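Local coordinates for methanol--corrinoid protein (Methanosarcina barkeri, PDB 2I2X) that carries a corrinoid prosthetic group that accepts the methyl group of methanol, with the help of MtaB, and passes it on to coenzyme M through MtaA, at residues B[47-52]-B[100-105]; B[122-128]-B[151-157]. Numbering follows the deposited sequence.

Contact 1: residues B[47-52]-B[100-105]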
loop_
_atom_site.group_PDB
_atom_site.type_symbol
_atom_site.label_atom_id
_atom_site.label_comp_id
_atom_site.label_asym_id
_atom_site.label_seq_id
_atom_site.Cartn_x
_atom_site.Cartn_y
_atom_site.Cartn_z
ATOM N N ILE B 47 -33.149 31.856 -7.657
ATOM C CA ILE B 47 -32.706 30.469 -7.802
ATOM C C ILE B 47 -31.240 30.288 -7.410
ATOM O O ILE B 47 -30.918 29.413 -6.599
ATOM C CB ILE B 47 -33.027 29.875 -9.210
ATOM C CG1 ILE B 47 -34.187 28.877 -9.127
ATOM C CG2 ILE B 47 -31.850 29.101 -9.780
ATOM C CD1 ILE B 47 -35.435 29.398 -8.470
ATOM N N PHE B 48 -30.367 31.133 -7.959
ATOM C CA PHE B 48 -28.950 31.114 -7.609
ATOM C C PHE B 48 -28.759 31.215 -6.094
ATOM O O PHE B 48 -28.056 30.397 -5.500
ATOM C CB PHE B 48 -28.205 32.237 -8.332
ATOM C CG PHE B 48 -26.800 32.460 -7.836
ATOM C CD1 PHE B 48 -25.781 31.577 -8.172
ATOM C CD2 PHE B 48 -26.497 33.565 -7.040
ATOM C CE1 PHE B 48 -24.494 31.791 -7.726
ATOM C CE2 PHE B 48 -25.202 33.781 -6.586
ATOM C CZ PHE B 48 -24.203 32.894 -6.931
ATOM N N GLU B 49 -29.413 32.200 -5.480
ATOM C CA GLU B 49 -29.302 32.430 -4.042
ATOM C C GLU B 49 -29.951 31.315 -3.227
ATOM O O GLU B 49 -29.811 31.280 -2.009
ATOM C CB GLU B 49 -29.889 33.792 -3.662
ATOM C CG GLU B 49 -29.147 34.984 -4.280
ATOM C CD GLU B 49 -29.618 36.333 -3.755
ATOM O OE1 GLU B 49 -30.599 36.371 -2.988
ATOM O OE2 GLU B 49 -29.006 37.360 -4.098
ATOM N N GLY B 50 -30.644 30.406 -3.918
ATOM C CA GLY B 50 -31.324 29.266 -3.298
ATOM C C GLY B 50 -32.350 29.703 -2.274
ATOM O O GLY B 50 -32.444 29.130 -1.191
ATOM N N GLU B 51 -33.122 30.721 -2.635
ATOM C CA GLU B 51 -33.988 31.430 -1.702
ATOM C C GLU B 51 -35.458 31.290 -2.131
ATOM O O GLU B 51 -35.973 32.118 -2.889
ATOM C CB GLU B 51 -33.546 32.904 -1.636
ATOM C CG GLU B 51 -34.162 33.720 -0.512
ATOM C CD GLU B 51 -33.755 33.229 0.864
ATOM O OE1 GLU B 51 -34.655 32.824 1.641
ATOM O OE2 GLU B 51 -32.542 33.249 1.164
ATOM N N GLU B 52 -36.126 30.243 -1.640
ATOM C CA GLU B 52 -37.466 29.865 -2.125
ATOM C C GLU B 52 -38.578 30.898 -1.872
ATOM O O GLU B 52 -39.460 31.081 -2.721
ATOM C CB GLU B 52 -37.881 28.466 -1.632
ATOM C CG GLU B 52 -37.892 28.273 -0.117
ATOM C CD GLU B 52 -36.516 27.986 0.455
ATOM O OE1 GLU B 52 -35.684 27.345 -0.235
ATOM O OE2 GLU B 52 -36.273 28.407 1.606
ATOM N N MET B 100 -29.160 23.725 -2.794
ATOM C CA MET B 100 -30.074 24.721 -2.277
ATOM C C MET B 100 -30.866 25.359 -3.406
ATOM O O MET B 100 -32.051 25.648 -3.251
ATOM C CB MET B 100 -29.307 25.801 -1.534
ATOM C CG MET B 100 -29.070 25.511 -0.076
ATOM S SD MET B 100 -27.762 26.584 0.554
ATOM C CE MET B 100 -28.453 28.229 0.312
ATOM N N SER B 101 -30.199 25.567 -4.534
ATOM C CA SER B 101 -30.821 26.088 -5.735
ATOM C C SER B 101 -31.829 25.100 -6.316
ATOM O O SER B 101 -32.881 25.508 -6.823
ATOM C CB SER B 101 -29.751 26.451 -6.775
ATOM O OG SER B 101 -29.017 27.600 -6.370
ATOM N N ALA B 102 -31.509 23.810 -6.242
ATOM C CA ALA B 102 -32.393 22.763 -6.745
ATOM C C ALA B 102 -33.626 22.621 -5.853
ATOM O O ALA B 102 -34.721 22.368 -6.349
ATOM C CB ALA B 102 -31.652 21.440 -6.853
ATOM N N ASP B 103 -33.431 22.776 -4.541
ATOM C CA ASP B 103 -34.528 22.872 -3.574
ATOM C C ASP B 103 -35.432 24.046 -3.928
ATOM O O ASP B 103 -36.648 23.904 -4.004
ATOM C CB ASP B 103 -33.986 23.083 -2.162
ATOM C CG ASP B 103 -33.457 21.818 -1.541
ATOM O OD1 ASP B 103 -33.596 20.737 -2.149
ATOM O OD2 ASP B 103 -32.898 21.915 -0.427
ATOM N N ALA B 104 -34.819 25.206 -4.135
ATOM C CA ALA B 104 -35.543 26.419 -4.472
ATOM C C ALA B 104 -36.289 26.286 -5.800
ATOM O O ALA B 104 -37.421 26.739 -5.918
ATOM C CB ALA B 104 -34.599 27.605 -4.507
ATOM N N MET B 105 -35.657 25.640 -6.778
ATOM C CA MET B 105 -36.248 25.475 -8.106
ATOM C C MET B 105 -37.369 24.444 -8.127
ATOM O O MET B 105 -38.401 24.672 -8.752
ATOM C CB MET B 105 -35.182 25.089 -9.121
ATOM C CG MET B 105 -35.716 24.830 -10.513
ATOM S SD MET B 105 -34.884 23.432 -11.288
ATOM C CE MET B 105 -35.312 22.091 -10.166
#

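Contact 2: residues B[122-128]-B[151-157]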
loop_
_atom_site.group_PDB
_atom_site.type_symbol
_atom_site.label_atom_id
_atom_site.label_comp_id
_atom_site.label_asym_id
_atom_site.label_seq_id
_atom_site.Cartn_x
_atom_site.Cartn_y
_atom_site.Cartn_z
ATOM N N THR B 122 -40.847 17.536 -20.223
ATOM C CA THR B 122 -39.420 17.281 -19.966
ATOM C C THR B 122 -38.748 16.570 -21.143
ATOM O O THR B 122 -39.421 16.147 -22.083
ATOM C CB THR B 122 -39.206 16.449 -18.681
ATOM O OG1 THR B 122 -39.859 15.179 -18.808
ATOM C CG2 THR B 122 -39.750 17.187 -17.465
ATOM N N LYS B 123 -37.425 16.426 -21.075
ATOM C CA LYS B 123 -36.640 15.877 -22.188
ATOM C C LYS B 123 -36.591 14.344 -22.227
ATOM O O LYS B 123 -35.834 13.759 -23.004
ATOM C CB LYS B 123 -35.220 16.460 -22.184
ATOM C CG LYS B 123 -35.175 17.964 -21.947
ATOM C CD LYS B 123 -34.168 18.657 -22.844
ATOM C CE LYS B 123 -32.767 18.660 -22.257
ATOM N NZ LYS B 123 -32.025 17.405 -22.553
ATOM N N GLY B 124 -37.422 13.708 -21.400
ATOM C CA GLY B 124 -37.425 12.254 -21.229
ATOM C C GLY B 124 -37.466 11.907 -19.753
ATOM O O GLY B 124 -37.410 12.801 -18.900
ATOM N N THR B 125 -37.571 10.615 -19.445
ATOM C CA THR B 125 -37.567 10.143 -18.053
ATOM C C THR B 125 -36.301 9.334 -17.745
ATOM O O THR B 125 -35.881 8.496 -18.550
ATOM C CB THR B 125 -38.870 9.341 -17.706
ATOM O OG1 THR B 125 -39.960 10.254 -17.553
ATOM C CG2 THR B 125 -38.735 8.567 -16.403
ATOM N N VAL B 126 -35.684 9.620 -16.595
ATOM C CA VAL B 126 -34.607 8.780 -16.049
ATOM C C VAL B 126 -35.049 8.165 -14.717
ATOM O O VAL B 126 -35.647 8.843 -13.871
ATOM C CB VAL B 126 -33.280 9.554 -15.846
ATOM C CG1 VAL B 126 -32.165 8.598 -15.484
ATOM C CG2 VAL B 126 -32.897 10.323 -17.097
ATOM N N VAL B 127 -34.782 6.868 -14.563
ATOM C CA VAL B 127 -34.946 6.167 -13.293
ATOM C C VAL B 127 -33.554 6.076 -12.665
ATOM O O VAL B 127 -32.572 5.755 -13.356
ATOM C CB VAL B 127 -35.552 4.745 -13.481
ATOM C CG1 VAL B 127 -35.619 3.980 -12.162
ATOM C CG2 VAL B 127 -36.924 4.835 -14.079
ATOM N N CYS B 128 -33.480 6.369 -11.365
ATOM C CA CYS B 128 -32.236 6.295 -10.597
ATOM C C CYS B 128 -32.370 5.407 -9.374
ATOM O O CYS B 128 -33.358 5.480 -8.642
ATOM C CB CYS B 128 -31.812 7.686 -10.161
ATOM S SG CYS B 128 -31.567 8.783 -11.543
ATOM N N GLY B 151 -32.861 19.440 -17.214
ATOM C CA GLY B 151 -34.178 19.395 -17.851
ATOM C C GLY B 151 -34.865 18.043 -17.935
ATOM O O GLY B 151 -35.864 17.897 -18.649
ATOM N N TYR B 152 -34.337 17.054 -17.215
ATOM C CA TYR B 152 -34.922 15.714 -17.217
ATOM C C TYR B 152 -35.790 15.479 -15.987
ATOM O O TYR B 152 -35.677 16.181 -14.974
ATOM C CB TYR B 152 -33.840 14.640 -17.288
ATOM C CG TYR B 152 -32.930 14.674 -18.510
ATOM C CD1 TYR B 152 -31.905 15.616 -18.618
ATOM C CD2 TYR B 152 -33.064 13.728 -19.532
ATOM C CE1 TYR B 152 -31.053 15.634 -19.726
ATOM C CE2 TYR B 152 -32.217 13.736 -20.641
ATOM C CZ TYR B 152 -31.213 14.691 -20.730
ATOM O OH TYR B 152 -30.376 14.709 -21.823
ATOM N N ASN B 153 -36.662 14.482 -16.098
ATOM C CA ASN B 153 -37.584 14.108 -15.040
ATOM C C ASN B 153 -37.112 12.803 -14.390
ATOM O O ASN B 153 -36.808 11.822 -15.087
ATOM C CB ASN B 153 -38.995 13.974 -15.622
ATOM C CG ASN B 153 -40.000 13.425 -14.625
ATOM O OD1 ASN B 153 -40.330 12.240 -14.664
ATOM N ND2 ASN B 153 -40.502 14.283 -13.737
ATOM N N VAL B 154 -37.037 12.796 -13.061
ATOM C CA VAL B 154 -36.412 11.678 -12.346
ATOM C C VAL B 154 -37.288 11.074 -11.262
ATOM O O VAL B 154 -37.586 11.712 -10.246
ATOM C CB VAL B 154 -35.022 12.070 -11.740
ATOM C CG1 VAL B 154 -34.517 11.006 -10.763
ATOM C CG2 VAL B 154 -34.000 12.309 -12.845
ATOM N N VAL B 155 -37.694 9.833 -11.495
ATOM C CA VAL B 155 -38.271 9.022 -10.441
ATOM C C VAL B 155 -37.088 8.441 -9.673
ATOM O O VAL B 155 -36.260 7.728 -10.241
ATOM C CB VAL B 155 -39.296 7.949 -10.993
ATOM C CG1 VAL B 155 -38.876 7.418 -12.348
ATOM C CG2 VAL B 155 -39.537 6.806 -10.004
ATOM N N ASP B 156 -36.995 8.814 -8.398
ATOM C CA ASP B 156 -35.896 8.416 -7.511
ATOM C C ASP B 156 -36.290 7.186 -6.687
ATOM O O ASP B 156 -37.022 7.298 -5.708
ATOM C CB ASP B 156 -35.523 9.605 -6.606
ATOM C CG ASP B 156 -34.314 9.336 -5.697
ATOM O OD1 ASP B 156 -33.869 8.173 -5.558
ATOM O OD2 ASP B 156 -33.816 10.316 -5.101
ATOM N N LEU B 157 -35.782 6.025 -7.084
ATOM C CA LEU B 157 -36.115 4.750 -6.445
ATOM C C LEU B 157 -35.529 4.499 -5.052
ATOM O O LEU B 157 -35.908 3.533 -4.395
ATOM C CB LEU B 157 -35.744 3.581 -7.367
ATOM C CG LEU B 157 -36.787 2.926 -8.287
ATOM C CD1 LEU B 157 -37.832 2.169 -7.477
ATOM C CD2 LEU B 157 -37.464 3.920 -9.194
#

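Contact 1: residues B[47-52]-B[100-105]
Ala104 sets its methyl group against the turn that follows helix 41-48: its CB lies 3.8 Å from Gly50 C and 3.9 Å from Glu51 N. This illustrates how a small residue on one helix lets the end of another come close. Gly50 is the first residue to leave helical geometry, in a Schellman motif with positive phi and its N bonded back to Ile47 O at 2.9 Å, and its CA comes within 4.0 Å of Ser101 CA. An ideal CB on Gly50 would stand 2.9 Å from Met100 CB, a clash, so glycine suits both the backbone twist and the tight approach. Ser101 OG is 2.6 Å from Ile47 O, a short polar contact whose proton could also go to Asn97 O, one turn earlier in its own helix. The CA-to-CB bond of Ile47 points sideways, but the end of its side chain comes nearer to helix 95-113, with CG1 3.9 Å from Met105 CB. The contact thus seats the end of helix 41-48, and the turn after it, on helix 95-113; Val84 of helix 72-89 and Val55 of helix 52-65 also touch Ile47. Asp103, by contrast, forms a salt bridge to Arg178 of the neighbouring Methyltransferase 1 chain. The chemistry implies an interface fixed by close backbone approach and apolar fit, with one serine hydroxyl meeting a carbonyl at the helix end.

Contact 2: residues B[122-128]-B[151-157]
Strands 125-128 and 153-157 run parallel; the axes of these short segments approach to 4.9 Å and are inclined by 24°, with Thr125 to Cys128 in register with Asn153 to Asp156. Val126 N bonds to Asn153 O at 2.9 Å and Cys128 N to Val155 O at 3.3 Å; Leu157 N returns to Cys128 O at 2.9 Å, whereas the bond from Val155 N to Val126 O, at 3.3 Å, is weak. Before the strands, Lys123 N reaches Gly151 O at 3.2 Å. On one face Val127 CG2 meets Val155 CG1 at 3.7 Å and Val127 CG1 meets Leu157 CD2 at 3.5 Å, where Val155 and Leu157 also touch helix 164-173. On the other, Cys128 SG packs 3.8 Å from Val154 CG1, with Leu147 of helix 138-149 against both. Lys123 CB lies over the Tyr152 ring, whose hydroxyl bonds to Asp239. The pair brackets a beta-alpha-beta crossover of the Rossmann-like domain; its chemistry implies an outermost strand, within this chain, joined by backbone bonds, with aliphatic contacts on both faces and a more polar end at Thr125 and Asn153.

The two contacts show how a corrinoid protein of this type is built from two modules in series along the chain. Contact 1 lies in the helix bundle and contact 2 in the Rossmann-like domain; strand 125-130 is the next helix or strand after helix 95-113, which carries one side of contact 1, across a linker. Their centres are about 19 Å apart and their nearest atoms about 7 Å, so they do not touch. Neither coincides with an annotated site, but contact 2 approaches the cofactor without touching it: the side chain of Cys128 is about 7 Å from the bound 5-hydroxybenzimidazolylcob(III)amide, whose cobalt has His136 as its axial ligand, in the loop after strand 125-130.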